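Local atomic coordinates of histidine kinase (Synechocystis sp., PDB entry 5DFY), a protein that probably works as a light-sensing kinase that passes phosphate from ATP to a protein histidine, represented here by its phycocyanobilin-binding GAF domain. Residues 108-111 and 112-116; 133-136 and 137-141; 168-172 and 173-177. All blocks are in the same frame, centred on the assembly; numbering follows the deposited sequence.

Contact 1. Residues 108-111 and 112-116; sequences DTYL and QENEG. With CYC (phycocyanobilin), chain B.
Y110 and N114 meet where helix 109-113 ends: the end of the N114 amide lies over the centre of one face of the Y110 ring, and CAD of phycocyanobilin packs on the opposite face, nearer the rim. With its CG trans to the main-chain N (chi1 -178°), Y110 leans on the bilin, its CB 3.4 Å from CYC C1D. The backbone satisfies itself in helical fashion: E113 N donates to T109 O at 2.8 Å, while Q112 N and N114 N serve D108 O and Y110 O. A Schellman motif with E115 at positive phi ends the helix, G116 N reaching L111 O at 2.8 Å and E115 N reaching Q112 O. At the other end D108 is the N-cap: its OD1 takes L111 N at 2.9 Å. D108 OD2 accepts from CYC NC at 2.6 Å and, almost straight (174°), from CYC ND at 3.0 Å, with a weak third bond from W106 NE1. An alanine at Y110 would leave N114 and the bilin propionate arm without the ring that separates them, and is likely to set both freer to move. One carboxylate thus caps a helix and gathers pyrrole N-H groups, a charge that would favour a protonated bilin.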
loop_
_atom_site.group_PDB
_atom_site.type_symbol
_atom_site.label_atom_id
_atom_site.label_comp_id
_atom_site.label_asym_id
_atom_site.label_seq_id
_atom_site.Cartn_x
_atom_site.Cartn_y
_atom_site.Cartn_z
ATOM N N ASP A 108 -13.470 6.080 -21.845
ATOM C CA ASP A 108 -13.473 4.671 -22.132
ATOM C C ASP A 108 -14.597 3.965 -21.383
ATOM O O ASP A 108 -14.511 3.679 -20.183
ATOM C CB ASP A 108 -12.135 4.045 -21.785
ATOM C CG ASP A 108 -11.981 2.718 -22.429
ATOM O OD1 ASP A 108 -12.637 1.764 -21.953
ATOM O OD2 ASP A 108 -11.235 2.632 -23.410
ATOM N N THR A 109 -15.660 3.679 -22.119
ATOM C CA THR A 109 -16.839 3.070 -21.532
ATOM C C THR A 109 -16.531 1.688 -20.955
ATOM O O THR A 109 -17.133 1.283 -19.971
ATOM C CB THR A 109 -17.963 2.971 -22.581
ATOM O OG1 THR A 109 -17.465 2.324 -23.753
ATOM C CG2 THR A 109 -18.419 4.346 -22.974
ATOM N N TYR A 110 -15.584 0.970 -21.545
ATOM C CA TYR A 110 -15.264 -0.382 -21.095
ATOM C C TYR A 110 -14.602 -0.387 -19.719
ATOM O O TYR A 110 -14.971 -1.175 -18.846
ATOM C CB TYR A 110 -14.369 -1.080 -22.107
ATOM C CG TYR A 110 -14.005 -2.504 -21.761
ATOM C CD1 TYR A 110 -12.911 -2.795 -20.961
ATOM C CD2 TYR A 110 -14.759 -3.565 -22.238
ATOM C CE1 TYR A 110 -12.579 -4.104 -20.647
ATOM C CE2 TYR A 110 -14.435 -4.861 -21.929
ATOM C CZ TYR A 110 -13.348 -5.129 -21.138
ATOM O OH TYR A 110 -13.025 -6.430 -20.838
ATOM N N LEU A 111 -13.607 0.477 -19.510
ATOM C CA LEU A 111 -12.995 0.553 -18.180
ATOM C C LEU A 111 -14.005 0.970 -17.147
ATOM O O LEU A 111 -14.020 0.474 -16.020
ATOM C CB LEU A 111 -11.826 1.546 -18.152
ATOM C CG LEU A 111 -10.524 1.140 -18.817
ATOM C CD1 LEU A 111 -9.559 2.302 -18.710
ATOM C CD2 LEU A 111 -9.934 -0.099 -18.183
ATOM N N GLN A 112 -14.849 1.918 -17.517
ATOM C CA GLN A 112 -15.854 2.397 -16.588
ATOM C C GLN A 112 -16.839 1.308 -16.215
ATOM O O GLN A 112 -17.090 1.077 -15.044
ATOM C CB GLN A 112 -16.584 3.584 -17.190
ATOM C CG GLN A 112 -17.608 4.170 -16.279
ATOM C CD GLN A 112 -17.920 5.607 -16.640
ATOM O OE1 GLN A 112 -18.133 6.446 -15.768
ATOM N NE2 GLN A 112 -17.930 5.900 -17.933
ATOM N N GLU A 113 -17.386 0.620 -17.220
ATOM C CA GLU A 113 -18.394 -0.410 -16.960
ATOM C C GLU A 113 -17.821 -1.589 -16.195
ATOM O O GLU A 113 -18.530 -2.238 -15.435
ATOM C CB GLU A 113 -19.021 -0.895 -18.266
ATOM C CG GLU A 113 -19.904 0.162 -18.913
ATOM C CD GLU A 113 -20.409 -0.232 -20.291
ATOM O OE1 GLU A 113 -20.281 -1.419 -20.666
ATOM O OE2 GLU A 113 -20.941 0.651 -20.997
ATOM N N ASN A 114 -16.541 -1.880 -16.399
ATOM C CA ASN A 114 -15.912 -2.999 -15.727
ATOM C C ASN A 114 -15.082 -2.564 -14.530
ATOM O O ASN A 114 -14.297 -3.333 -14.019
ATOM C CB ASN A 114 -15.072 -3.776 -16.726
ATOM C CG ASN A 114 -15.923 -4.418 -17.796
ATOM O OD1 ASN A 114 -15.976 -3.950 -18.933
ATOM N ND2 ASN A 114 -16.628 -5.469 -17.427
ATOM N N GLU A 115 -15.300 -1.327 -14.096
ATOM C CA GLU A 115 -14.712 -0.798 -12.877
ATOM C C GLU A 115 -13.220 -1.058 -12.831
ATOM O O GLU A 115 -12.684 -1.472 -11.809
ATOM C CB GLU A 115 -15.401 -1.394 -11.662
ATOM C CG GLU A 115 -16.913 -1.192 -11.744
ATOM C CD GLU A 115 -17.657 -1.552 -10.475
ATOM O OE1 GLU A 115 -17.396 -2.629 -9.907
ATOM O OE2 GLU A 115 -18.519 -0.750 -10.053
ATOM N N GLY A 116 -12.564 -0.780 -13.944
ATOM C CA GLY A 116 -11.123 -0.942 -14.034
ATOM C C GLY A 116 -10.670 -2.162 -14.814
ATOM O O GLY A 116 -9.489 -2.311 -15.113
HETATM C CHA CYC B . -10.460 -1.646 -23.638
HETATM N NA CYC B . -9.557 0.660 -23.076
HETATM C C1A CYC B . -9.572 -0.809 -23.080
HETATM C C2A CYC B . -8.348 -1.247 -22.329
HETATM C C3A CYC B . -7.620 -0.079 -21.892
HETATM C C4A CYC B . -8.365 1.099 -22.366
HETATM C CMA CYC B . -6.344 -0.113 -21.091
HETATM C CAA CYC B . -8.014 -2.698 -22.031
HETATM C CBA CYC B . -8.898 -2.982 -20.796
HETATM C CGA CYC B . -8.889 -4.415 -20.264
HETATM O O1A CYC B . -8.418 -5.328 -20.977
HETATM O O2A CYC B . -9.378 -4.704 -19.117
HETATM C CHB CYC B . -8.115 2.551 -22.151
HETATM N NB CYC B . -5.621 2.539 -22.426
HETATM C C1B CYC B . -6.923 3.089 -21.955
HETATM C C2B CYC B . -6.665 4.354 -21.258
HETATM C C3B CYC B . -5.288 4.609 -21.285
HETATM C C4B CYC B . -4.595 3.528 -22.020
HETATM C CMB CYC B . -7.755 5.199 -20.635
HETATM C CAB CYC B . -4.575 5.812 -20.678
HETATM C CBB CYC B . -3.708 5.370 -19.509
HETATM O OB CYC B . -3.419 3.390 -22.261
HETATM N NC CYC B . -12.768 2.961 -25.538
HETATM C C1C CYC B . -12.855 4.107 -25.996
HETATM C C2C CYC B . -14.384 4.299 -26.757
HETATM C C3C CYC B . -15.141 3.378 -26.223
HETATM C C4C CYC B . -14.090 2.209 -25.842
HETATM C CMC CYC B . -14.878 5.786 -26.630
HETATM C CAC CYC B . -16.357 2.774 -27.122
HETATM C CBC CYC B . -17.454 3.810 -27.203
HETATM O OC CYC B . -12.016 4.984 -25.937
HETATM C CHD CYC B . -14.380 0.907 -25.705
HETATM N ND CYC B . -12.241 0.070 -24.536
HETATM C C1D CYC B . -13.396 -0.120 -25.245
HETATM C C2D CYC B . -13.556 -1.450 -25.505
HETATM C C3D CYC B . -12.507 -2.105 -24.949
HETATM C C4D CYC B . -11.690 -1.154 -24.343
HETATM C CMD CYC B . -14.741 -2.024 -26.269
HETATM C CAD CYC B . -12.265 -3.593 -24.977
HETATM C CBD CYC B . -11.266 -3.954 -26.057
HETATM C CGD CYC B . -11.861 -3.666 -27.424
HETATM O O1D CYC B . -11.433 -2.714 -28.132
HETATM O O2D CYC B . -12.804 -4.373 -27.876
#

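Contact 2. Residues 133-136 and 137-141; sequences AGFT and DCHLD. With CYC (phycocyanobilin), chain B.
H139 has its CG anti to the backbone N (chi1 -178°) and F135 its CG anti to its own carbonyl carbon (chi1 -73°), which together carry the two rings into an oblique pair with centroids 4.4 Å apart and planes at 47°. H139 CE1 lies over the middle of one F135 face, while A133 CB covers the opposite face near the rim. The imidazole lays one face against the pyrrole nitrogens of phycocyanobilin, and from its edge ND1 donates to CYC O1D at 2.9 Å. That propionate is gripped again by T136: the backbone N bonds to CYC O1D at 2.9 Å and only weakly to CYC O2D, whereas OG1 gives its proton to CYC O2D at 2.7 Å. T136 O accepts twice at the start of helix 137-145, from L140 N at 3.0 Å in a nearly straight approach and from H139 N well above the carbonyl plane. In the first turn of the same helix, C138 SG is bonded to CYC CAC at 1.8 Å, a thioether that fixes the bilin at the helix N-terminus. A cysteine followed by a histidine, with the propionate held close by, is the chromophore attachment site of a cyanobacteriochrome GAF domain.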
loop_
_atom_site.group_PDB
_atom_site.type_symbol
_atom_site.label_atom_id
_atom_site.label_comp_id
_atom_site.label_asym_id
_atom_site.label_seq_id
_atom_site.Cartn_x
_atom_site.Cartn_y
_atom_site.Cartn_z
ATOM N N ALA A 133 -4.809 -5.450 -33.567
ATOM C CA ALA A 133 -5.190 -5.977 -32.259
ATOM C C ALA A 133 -6.645 -6.423 -32.196
ATOM O O ALA A 133 -7.064 -7.032 -31.216
ATOM C CB ALA A 133 -4.924 -4.931 -31.178
ATOM N N GLY A 134 -7.416 -6.103 -33.229
ATOM C CA GLY A 134 -8.823 -6.470 -33.267
ATOM C C GLY A 134 -9.682 -5.681 -32.297
ATOM O O GLY A 134 -10.651 -6.195 -31.736
ATOM N N PHE A 135 -9.339 -4.414 -32.108
ATOM C CA PHE A 135 -10.072 -3.575 -31.183
ATOM C C PHE A 135 -11.399 -3.114 -31.764
ATOM O O PHE A 135 -11.591 -3.072 -32.983
ATOM C CB PHE A 135 -9.250 -2.337 -30.804
ATOM C CG PHE A 135 -8.096 -2.613 -29.877
ATOM C CD1 PHE A 135 -8.225 -3.472 -28.796
ATOM C CD2 PHE A 135 -6.887 -1.978 -30.081
ATOM C CE1 PHE A 135 -7.167 -3.700 -27.951
ATOM C CE2 PHE A 135 -5.826 -2.204 -29.234
ATOM C CZ PHE A 135 -5.972 -3.063 -28.169
ATOM N N THR A 136 -12.309 -2.761 -30.866
ATOM C CA THR A 136 -13.551 -2.099 -31.230
ATOM C C THR A 136 -13.233 -0.730 -31.816
ATOM O O THR A 136 -12.315 -0.050 -31.353
ATOM C CB THR A 136 -14.482 -1.958 -30.001
ATOM O OG1 THR A 136 -14.751 -3.262 -29.459
ATOM C CG2 THR A 136 -15.788 -1.271 -30.363
ATOM N N ASP A 137 -13.982 -0.320 -32.833
ATOM C CA ASP A 137 -13.678 0.923 -33.540
ATOM C C ASP A 137 -13.600 2.155 -32.640
ATOM O O ASP A 137 -12.718 2.986 -32.816
ATOM C CB ASP A 137 -14.715 1.169 -34.633
ATOM C CG ASP A 137 -14.462 0.330 -35.871
ATOM O OD1 ASP A 137 -13.592 -0.568 -35.829
ATOM O OD2 ASP A 137 -15.143 0.567 -36.888
ATOM N N CYS A 138 -14.506 2.294 -31.684
ATOM C CA CYS A 138 -14.485 3.488 -30.840
ATOM C C CYS A 138 -13.172 3.559 -30.047
ATOM O O CYS A 138 -12.697 4.646 -29.729
ATOM C CB CYS A 138 -15.690 3.518 -29.893
ATOM S SG CYS A 138 -15.812 2.136 -28.739
ATOM N N HIS A 139 -12.599 2.394 -29.755
ATOM C CA HIS A 139 -11.354 2.290 -28.986
ATOM C C HIS A 139 -10.179 2.640 -29.906
ATOM O O HIS A 139 -9.352 3.496 -29.566
ATOM C CB HIS A 139 -11.237 0.876 -28.393
ATOM C CG HIS A 139 -10.026 0.643 -27.544
ATOM N ND1 HIS A 139 -9.637 -0.621 -27.163
ATOM C CD2 HIS A 139 -9.147 1.497 -26.965
ATOM C CE1 HIS A 139 -8.553 -0.543 -26.409
ATOM N NE2 HIS A 139 -8.239 0.733 -26.268
ATOM N N LEU A 140 -10.133 1.995 -31.073
ATOM C CA LEU A 140 -9.092 2.267 -32.064
ATOM C C LEU A 140 -9.080 3.734 -32.469
ATOM O O LEU A 140 -8.016 4.310 -32.696
ATOM C CB LEU A 140 -9.287 1.379 -33.303
ATOM C CG LEU A 140 -8.243 1.538 -34.408
ATOM C CD1 LEU A 140 -6.835 1.410 -33.852
ATOM C CD2 LEU A 140 -8.459 0.520 -35.529
ATOM N N ASP A 141 -10.255 4.352 -32.560
ATOM C CA ASP A 141 -10.325 5.753 -32.949
ATOM C C ASP A 141 -9.614 6.610 -31.923
ATOM O O ASP A 141 -8.926 7.565 -32.280
ATOM C CB ASP A 141 -11.772 6.229 -33.107
ATOM C CG ASP A 141 -12.477 5.598 -34.310
ATOM O OD1 ASP A 141 -11.789 5.085 -35.225
ATOM O OD2 ASP A 141 -13.730 5.623 -34.334
HETATM C CHA CYC B . -10.460 -1.646 -23.638
HETATM N NA CYC B . -9.557 0.660 -23.076
HETATM C C1A CYC B . -9.572 -0.809 -23.080
HETATM C C2A CYC B . -8.348 -1.247 -22.329
HETATM C C3A CYC B . -7.620 -0.079 -21.892
HETATM C C4A CYC B . -8.365 1.099 -22.366
HETATM C CMA CYC B . -6.344 -0.113 -21.091
HETATM C CAA CYC B . -8.014 -2.698 -22.031
HETATM C CBA CYC B . -8.898 -2.982 -20.796
HETATM C CGA CYC B . -8.889 -4.415 -20.264
HETATM O O1A CYC B . -8.418 -5.328 -20.977
HETATM O O2A CYC B . -9.378 -4.704 -19.117
HETATM C CHB CYC B . -8.115 2.551 -22.151
HETATM N NB CYC B . -5.621 2.539 -22.426
HETATM C C1B CYC B . -6.923 3.089 -21.955
HETATM C C2B CYC B . -6.665 4.354 -21.258
HETATM C C3B CYC B . -5.288 4.609 -21.285
HETATM C C4B CYC B . -4.595 3.528 -22.020
HETATM C CMB CYC B . -7.755 5.199 -20.635
HETATM C CAB CYC B . -4.575 5.812 -20.678
HETATM C CBB CYC B . -3.708 5.370 -19.509
HETATM O OB CYC B . -3.419 3.390 -22.261
HETATM N NC CYC B . -12.768 2.961 -25.538
HETATM C C1C CYC B . -12.855 4.107 -25.996
HETATM C C2C CYC B . -14.384 4.299 -26.757
HETATM C C3C CYC B . -15.141 3.378 -26.223
HETATM C C4C CYC B . -14.090 2.209 -25.842
HETATM C CMC CYC B . -14.878 5.786 -26.630
HETATM C CAC CYC B . -16.357 2.774 -27.122
HETATM C CBC CYC B . -17.454 3.810 -27.203
HETATM O OC CYC B . -12.016 4.984 -25.937
HETATM C CHD CYC B . -14.380 0.907 -25.705
HETATM N ND CYC B . -12.241 0.070 -24.536
HETATM C C1D CYC B . -13.396 -0.120 -25.245
HETATM C C2D CYC B . -13.556 -1.450 -25.505
HETATM C C3D CYC B . -12.507 -2.105 -24.949
HETATM C C4D CYC B . -11.690 -1.154 -24.343
HETATM C CMD CYC B . -14.741 -2.024 -26.269
HETATM C CAD CYC B . -12.265 -3.593 -24.977
HETATM C CBD CYC B . -11.266 -3.954 -26.057
HETATM C CGD CYC B . -11.861 -3.666 -27.424
HETATM O O1D CYC B . -11.433 -2.714 -28.132
HETATM O O2D CYC B . -12.804 -4.373 -27.876
#

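Contact 3. Residues 168-172 and 173-177; sequences AYQNG and APRHW. With CYC (phycocyanobilin), chain B.
Between Q170 and R175 the backbone doubles back, segments 168-172 and 173-177 running 149° apart as strand 161-170 gives way to the loop that leads into helix 179-203. This strand is the central one of the five-stranded antiparallel sheet of the GAF domain, and its side chains alternate: A168 and Q170 face the returning loop, Y169 the bilin pocket. Q170 bends at chi2, its CG passing 3.7 Å from A173 O, and so brings the amide to the end of R175. There NH1 of R175 donates to OE1 of Q170 at 2.9 Å. The bond lies in the guanidinium plane but meets the amide 42° out of its carbonyl plane; the two flat groups stand 79° apart. R175 reaches this point as an extended chain from CG to NE, and its strongest polar partner is E181, bound by NH2 in a salt bridge; L66 O takes a further bond from NH2. W177 packs against R175: R175 CD rides 3.6 Å above one face of the indole, and CZ3 of W177 lies 3.4 Å from the guanidinium plane, offset toward its rim. On the strand side the far end of the indole meets A168, with CZ2 of W177 3.9 Å from A168 O and CH2 of W177 4.4 Å from A168 CB. W177 NE1 is bonded to V127 O, which ties the loop to strand 125-127, at one edge of the sheet. The turn itself leaves A173 N and A173 O buried without a partner in the model. Y169, turned to the other side of the sheet and packed on F151 and L72, carries the strand to the chromophore: its OH gives a hydrogen bond of 2.6 Å to CYC OB, which lies at the edge of the phenol ring, in its plane.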
loop_
_atom_site.group_PDB
_atom_site.type_symbol
_atom_site.label_atom_id
_atom_site.label_comp_id
_atom_site.label_asym_id
_atom_site.label_seq_id
_atom_site.Cartn_x
_atom_site.Cartn_y
_atom_site.Cartn_z
ATOM N N ALA A 168 2.821 3.435 -21.249
ATOM C CA ALA A 168 3.968 3.717 -22.101
ATOM C C ALA A 168 3.544 3.477 -23.560
ATOM O O ALA A 168 2.919 2.462 -23.874
ATOM C CB ALA A 168 5.134 2.852 -21.725
ATOM N N TYR A 169 3.895 4.416 -24.443
ATOM C CA TYR A 169 3.358 4.449 -25.807
ATOM C C TYR A 169 4.443 4.645 -26.832
ATOM O O TYR A 169 5.368 5.424 -26.624
ATOM C CB TYR A 169 2.329 5.573 -25.950
ATOM C CG TYR A 169 1.269 5.496 -24.880
ATOM C CD1 TYR A 169 0.181 4.656 -25.027
ATOM C CD2 TYR A 169 1.392 6.212 -23.705
ATOM C CE1 TYR A 169 -0.787 4.555 -24.028
ATOM C CE2 TYR A 169 0.439 6.127 -22.714
ATOM C CZ TYR A 169 -0.649 5.299 -22.885
ATOM O OH TYR A 169 -1.578 5.216 -21.872
ATOM N N GLN A 170 4.318 3.909 -27.934
ATOM C CA GLN A 170 5.121 4.147 -29.128
ATOM C C GLN A 170 4.202 4.777 -30.144
ATOM O O GLN A 170 3.108 4.286 -30.374
ATOM C CB GLN A 170 5.737 2.845 -29.661
ATOM C CG GLN A 170 7.122 3.012 -30.260
ATOM C CD GLN A 170 8.196 3.247 -29.210
ATOM O OE1 GLN A 170 7.962 3.066 -28.019
ATOM N NE2 GLN A 170 9.376 3.643 -29.645
ATOM N N ASN A 171 4.668 5.853 -30.767
ATOM C CA ASN A 171 3.816 6.700 -31.596
ATOM C C ASN A 171 3.943 6.504 -33.094
ATOM O O ASN A 171 2.980 6.743 -33.820
ATOM C CB ASN A 171 4.109 8.160 -31.317
ATOM C CG ASN A 171 3.533 8.637 -30.018
ATOM O OD1 ASN A 171 3.386 7.867 -29.067
ATOM N ND2 ASN A 171 3.181 9.907 -29.970
ATOM N N GLY A 172 5.119 6.088 -33.540
ATOM C CA GLY A 172 5.432 6.091 -34.963
ATOM C C GLY A 172 5.769 4.774 -35.611
ATOM O O GLY A 172 6.115 4.744 -36.799
ATOM N N ALA A 173 5.685 3.686 -34.857
ATOM C CA ALA A 173 5.985 2.352 -35.359
ATOM C C ALA A 173 5.447 1.337 -34.368
ATOM O O ALA A 173 5.276 1.645 -33.184
ATOM C CB ALA A 173 7.466 2.158 -35.532
ATOM N N PRO A 174 5.196 0.114 -34.834
ATOM C CA PRO A 174 4.840 -0.934 -33.881
ATOM C C PRO A 174 6.036 -1.282 -33.020
ATOM O O PRO A 174 7.180 -0.930 -33.330
ATOM C CB PRO A 174 4.394 -2.095 -34.769
ATOM C CG PRO A 174 4.946 -1.816 -36.109
ATOM C CD PRO A 174 5.153 -0.347 -36.234
ATOM N N ARG A 175 5.769 -1.967 -31.916
ATOM C CA ARG A 175 6.812 -2.315 -30.987
ATOM C C ARG A 175 6.477 -3.626 -30.333
ATOM O O ARG A 175 5.430 -3.736 -29.695
ATOM C CB ARG A 175 6.969 -1.243 -29.912
ATOM C CG ARG A 175 8.024 -1.571 -28.903
ATOM C CD ARG A 175 8.321 -0.384 -28.028
ATOM N NE ARG A 175 9.350 -0.726 -27.068
ATOM C CZ ARG A 175 10.023 0.134 -26.334
ATOM N NH1 ARG A 175 9.773 1.431 -26.423
ATOM N NH2 ARG A 175 10.951 -0.302 -25.499
ATOM N N HIS A 176 7.379 -4.589 -30.433
ATOM C CA HIS A 176 7.194 -5.838 -29.706
ATOM C C HIS A 176 7.699 -5.660 -28.288
ATOM O O HIS A 176 8.904 -5.581 -28.073
ATOM C CB HIS A 176 7.925 -6.993 -30.367
ATOM C CG HIS A 176 7.775 -8.284 -29.621
ATOM N ND1 HIS A 176 8.834 -9.127 -29.355
ATOM C CD2 HIS A 176 6.685 -8.861 -29.060
ATOM C CE1 HIS A 176 8.398 -10.177 -28.679
ATOM N NE2 HIS A 176 7.099 -10.038 -28.484
ATOM N N TRP A 177 6.771 -5.584 -27.334
ATOM C CA TRP A 177 7.124 -5.393 -25.942
ATOM C C TRP A 177 7.692 -6.676 -25.349
ATOM O O TRP A 177 7.077 -7.729 -25.472
ATOM C CB TRP A 177 5.908 -4.955 -25.143
ATOM C CG TRP A 177 5.249 -3.689 -25.650
ATOM C CD1 TRP A 177 4.119 -3.602 -26.413
ATOM C CD2 TRP A 177 5.674 -2.344 -25.412
ATOM N NE1 TRP A 177 3.808 -2.285 -26.651
ATOM C CE2 TRP A 177 4.751 -1.496 -26.046
ATOM C CE3 TRP A 177 6.749 -1.772 -24.718
ATOM C CZ2 TRP A 177 4.871 -0.113 -26.017
ATOM C CZ3 TRP A 177 6.861 -0.404 -24.695
ATOM C CH2 TRP A 177 5.924 0.410 -25.325
HETATM C CHA CYC B . -10.460 -1.646 -23.638
HETATM N NA CYC B . -9.557 0.660 -23.076
HETATM C C1A CYC B . -9.572 -0.809 -23.080
HETATM C C2A CYC B . -8.348 -1.247 -22.329
HETATM C C3A CYC B . -7.620 -0.079 -21.892
HETATM C C4A CYC B . -8.365 1.099 -22.366
HETATM C CMA CYC B . -6.344 -0.113 -21.091
HETATM C CAA CYC B . -8.014 -2.698 -22.031
HETATM C CBA CYC B . -8.898 -2.982 -20.796
HETATM C CGA CYC B . -8.889 -4.415 -20.264
HETATM O O1A CYC B . -8.418 -5.328 -20.977
HETATM O O2A CYC B . -9.378 -4.704 -19.117
HETATM C CHB CYC B . -8.115 2.551 -22.151
HETATM N NB CYC B . -5.621 2.539 -22.426
HETATM C C1B CYC B . -6.923 3.089 -21.955
HETATM C C2B CYC B . -6.665 4.354 -21.258
HETATM C C3B CYC B . -5.288 4.609 -21.285
HETATM C C4B CYC B . -4.595 3.528 -22.020
HETATM C CMB CYC B . -7.755 5.199 -20.635
HETATM C CAB CYC B . -4.575 5.812 -20.678
HETATM C CBB CYC B . -3.708 5.370 -19.509
HETATM O OB CYC B . -3.419 3.390 -22.261
HETATM N NC CYC B . -12.768 2.961 -25.538
HETATM C C1C CYC B . -12.855 4.107 -25.996
HETATM C C2C CYC B . -14.384 4.299 -26.757
HETATM C C3C CYC B . -15.141 3.378 -26.223
HETATM C C4C CYC B . -14.090 2.209 -25.842
HETATM C CMC CYC B . -14.878 5.786 -26.630
HETATM C CAC CYC B . -16.357 2.774 -27.122
HETATM C CBC CYC B . -17.454 3.810 -27.203
HETATM O OC CYC B . -12.016 4.984 -25.937
HETATM C CHD CYC B . -14.380 0.907 -25.705
HETATM N ND CYC B . -12.241 0.070 -24.536
HETATM C C1D CYC B . -13.396 -0.120 -25.245
HETATM C C2D CYC B . -13.556 -1.450 -25.505
HETATM C C3D CYC B . -12.507 -2.105 -24.949
HETATM C C4D CYC B . -11.690 -1.154 -24.343
HETATM C CMD CYC B . -14.741 -2.024 -26.269
HETATM C CAD CYC B . -12.265 -3.593 -24.977
HETATM C CBD CYC B . -11.266 -3.954 -26.057
HETATM C CGD CYC B . -11.861 -3.666 -27.424
HETATM O O1D CYC B . -11.433 -2.714 -28.132
HETATM O O2D CYC B . -12.804 -4.373 -27.876
#

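Overall arrangement
All three contacts reach the same phycocyanobilin from different parts of the GAF fold. Contact 2, at the start of helix 137-145, lies at the surface; contacts 1 and 3, on helix 109-113 and on strand 161-170 with its following loop, are partly buried. Contacts 1 and 2 touch each other through D108 and H139, whereas contact 3 stays about 9 Å from either at the nearest atoms. Their chemistry follows their place: contact 1 offers a carboxylate to the pyrrole nitrogens, contact 2 a covalent bond and donors for a propionate, and contact 3 a single phenol for a carbonyl, the rest of it joining the strand's end to the loop before helix 179-203 by a Q170-R175 bond and W177 packing.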